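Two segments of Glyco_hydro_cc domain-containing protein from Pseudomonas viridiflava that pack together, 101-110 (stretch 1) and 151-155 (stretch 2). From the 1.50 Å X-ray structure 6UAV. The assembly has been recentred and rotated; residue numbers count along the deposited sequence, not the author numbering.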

# COMPACT_ATOMS: atom_id res chain seq x y z
N LEU A 101 11.05 10.55 -13.25
CA LEU A 101 9.99 9.57 -13.62
C LEU A 101 8.63 10.26 -13.69
O LEU A 101 7.76 9.82 -14.43
CB LEU A 101 9.99 8.41 -12.61
CG LEU A 101 8.92 7.34 -12.81
CD1 LEU A 101 9.11 6.64 -14.14
CD2 LEU A 101 8.93 6.34 -11.68
N TRP A 102 8.39 11.24 -12.83
CA TRP A 102 7.01 11.63 -12.49
C TRP A 102 6.19 12.00 -13.71
O TRP A 102 5.01 11.63 -13.79
CB TRP A 102 7.00 12.73 -11.40
CG TRP A 102 5.75 12.65 -10.57
CD1 TRP A 102 4.61 13.42 -10.62
CD2 TRP A 102 5.50 11.64 -9.59
NE1 TRP A 102 3.71 12.96 -9.70
CE2 TRP A 102 4.21 11.87 -9.08
CE3 TRP A 102 6.23 10.56 -9.10
CZ2 TRP A 102 3.64 11.08 -8.07
CZ3 TRP A 102 5.68 9.81 -8.07
CH2 TRP A 102 4.42 10.07 -7.57
N PRO A 103 6.72 12.78 -14.68
CA PRO A 103 5.91 13.17 -15.85
C PRO A 103 5.34 11.95 -16.61
O PRO A 103 4.24 12.06 -17.18
CB PRO A 103 6.86 14.02 -16.71
CG PRO A 103 7.84 14.61 -15.65
CD PRO A 103 8.05 13.43 -14.71
N ARG A 104 6.10 10.87 -16.70
CA ARG A 104 5.62 9.57 -17.29
C ARG A 104 4.37 9.06 -16.54
O ARG A 104 3.42 8.58 -17.20
CB ARG A 104 6.77 8.56 -17.29
CG ARG A 104 7.81 8.86 -18.37
CD ARG A 104 9.04 8.00 -18.19
NE ARG A 104 8.84 6.56 -18.30
CZ ARG A 104 9.77 5.68 -17.97
NH1 ARG A 104 10.96 6.15 -17.59
NH2 ARG A 104 9.57 4.37 -18.11
N LEU A 105 4.35 9.15 -15.21
CA LEU A 105 3.20 8.77 -14.36
C LEU A 105 2.06 9.74 -14.59
O LEU A 105 0.90 9.30 -14.68
CB LEU A 105 3.62 8.68 -12.90
CG LEU A 105 4.83 7.77 -12.66
CD1 LEU A 105 5.14 7.80 -11.21
CD2 LEU A 105 4.58 6.32 -13.12
N GLU A 106 2.35 11.05 -14.63
CA GLU A 106 1.30 12.04 -14.91
C GLU A 106 0.70 11.77 -16.28
O GLU A 106 -0.53 12.05 -16.50
CB GLU A 106 1.92 13.45 -14.81
CG GLU A 106 2.29 13.81 -13.41
CD GLU A 106 3.03 15.12 -13.26
OE1 GLU A 106 3.73 15.48 -14.21
OE2 GLU A 106 2.90 15.77 -12.17
N GLN A 107 1.52 11.43 -17.26
CA GLN A 107 1.03 11.13 -18.61
C GLN A 107 0.08 9.92 -18.51
O GLN A 107 -1.03 9.92 -19.10
CB GLN A 107 2.18 10.87 -19.58
CG GLN A 107 1.60 10.53 -20.96
CD GLN A 107 2.65 10.35 -22.03
OE1 GLN A 107 3.50 9.44 -21.96
NE2 GLN A 107 2.56 11.19 -23.05
N ILE A 108 0.49 8.88 -17.79
CA ILE A 108 -0.36 7.64 -17.65
C ILE A 108 -1.69 8.05 -16.97
O ILE A 108 -2.76 7.66 -17.45
CB ILE A 108 0.39 6.55 -16.89
CG1 ILE A 108 1.51 5.94 -17.73
CG2 ILE A 108 -0.60 5.52 -16.33
CD1 ILE A 108 2.63 5.31 -16.90
N SER A 109 -1.63 8.93 -15.97
CA SER A 109 -2.85 9.46 -15.33
C SER A 109 -3.73 10.19 -16.33
O SER A 109 -4.95 9.92 -16.33
CB SER A 109 -2.50 10.33 -14.12
OG SER A 109 -3.67 10.93 -13.58
N ALA A 110 -3.19 11.09 -17.16
CA ALA A 110 -4.00 11.84 -18.14
C ALA A 110 -4.61 10.91 -19.19
O ALA A 110 -5.77 11.10 -19.53
CB ALA A 110 -3.14 12.88 -18.81
N ASP A 151 3.79 21.96 -8.63
CA ASP A 151 3.94 20.77 -7.76
C ASP A 151 3.66 19.50 -8.55
O ASP A 151 2.83 19.53 -9.44
CB ASP A 151 3.00 20.85 -6.54
CG ASP A 151 3.48 21.77 -5.42
OD1 ASP A 151 4.67 22.14 -5.38
OD2 ASP A 151 2.66 22.03 -4.56
N PRO A 152 4.29 18.37 -8.19
CA PRO A 152 3.98 17.07 -8.81
C PRO A 152 2.53 16.72 -8.51
O PRO A 152 2.00 17.08 -7.43
CB PRO A 152 4.94 16.10 -8.14
CG PRO A 152 5.26 16.74 -6.81
CD PRO A 152 5.27 18.22 -7.10
N GLN A 153 1.87 16.05 -9.46
CA GLN A 153 0.50 15.55 -9.21
C GLN A 153 0.58 14.44 -8.17
O GLN A 153 1.23 13.43 -8.43
CB GLN A 153 -0.06 14.96 -10.49
CG GLN A 153 -1.51 14.44 -10.32
CD GLN A 153 -1.94 13.66 -11.55
OE1 GLN A 153 -1.47 13.96 -12.65
NE2 GLN A 153 -2.81 12.66 -11.38
N ILE A 154 -0.03 14.65 -7.02
CA ILE A 154 -0.13 13.61 -5.97
C ILE A 154 -1.59 13.61 -5.57
O ILE A 154 -2.05 14.61 -5.00
CB ILE A 154 0.82 13.86 -4.79
CG1 ILE A 154 2.31 13.79 -5.18
CG2 ILE A 154 0.51 12.79 -3.71
CD1 ILE A 154 3.22 14.09 -4.01
N ASP A 155 -2.30 12.56 -5.92
CA ASP A 155 -3.73 12.44 -5.54
C ASP A 155 -3.81 11.94 -4.09
O ASP A 155 -4.62 12.52 -3.29
CB ASP A 155 -4.48 11.61 -6.57
CG ASP A 155 -4.47 12.25 -7.94
OD1 ASP A 155 -5.09 13.38 -8.08
OD2 ASP A 155 -3.75 11.69 -8.84
O HOH W 1 2.17 18.49 -11.96
O HOH W 2 -2.15 13.93 -15.23

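Three direct hydrogen bonds join the helix to the irregular segment, and all three end on Gln 153. Two engage its backbone N and O, in a segment with no regular helix or strand. The indole NE1 of Trp 102 donates to the carbonyl O of Gln 153 (2.8 Å), which lies at the ring edge, near its plane. Gln 153 N donates to Glu 106 OE2 at 2.9 Å and a nearly straight 170°; the CA-to-CB bond of Glu 106 points sideways, but the extended side chain (chi1 m, chi2 t) carries the carboxylate to the amide. The third bond uses the side chain: with chi1 and chi2 both t, Gln 153 reaches along the helix so that NE2 donates to Ser 109 OG (2.9 Å), a hydroxyl held close to the helix backbone by its short side chain. The second hydrogen of this amide serves Asp 155 OD2, 2.9 Å from Gln 153 NE2, which helps fix the side chain's orientation.

Two waters extend the polar network. One donates to Glu 106 OE2 and Asp 151 O, the other to Glu 106 O and Gln 153 OE1.

Apolar packing centres on the buried Trp 102. Trp 102 CD1 lies 3.7 Å from Pro 152 CB, and Trp 102 CZ2 4.2 Å from Ile 154 CG1; Pro 152 and Ile 154, also buried, offer hydrocarbon to the indole, which adds a polar N-H. The contact buries 265 Å² in all.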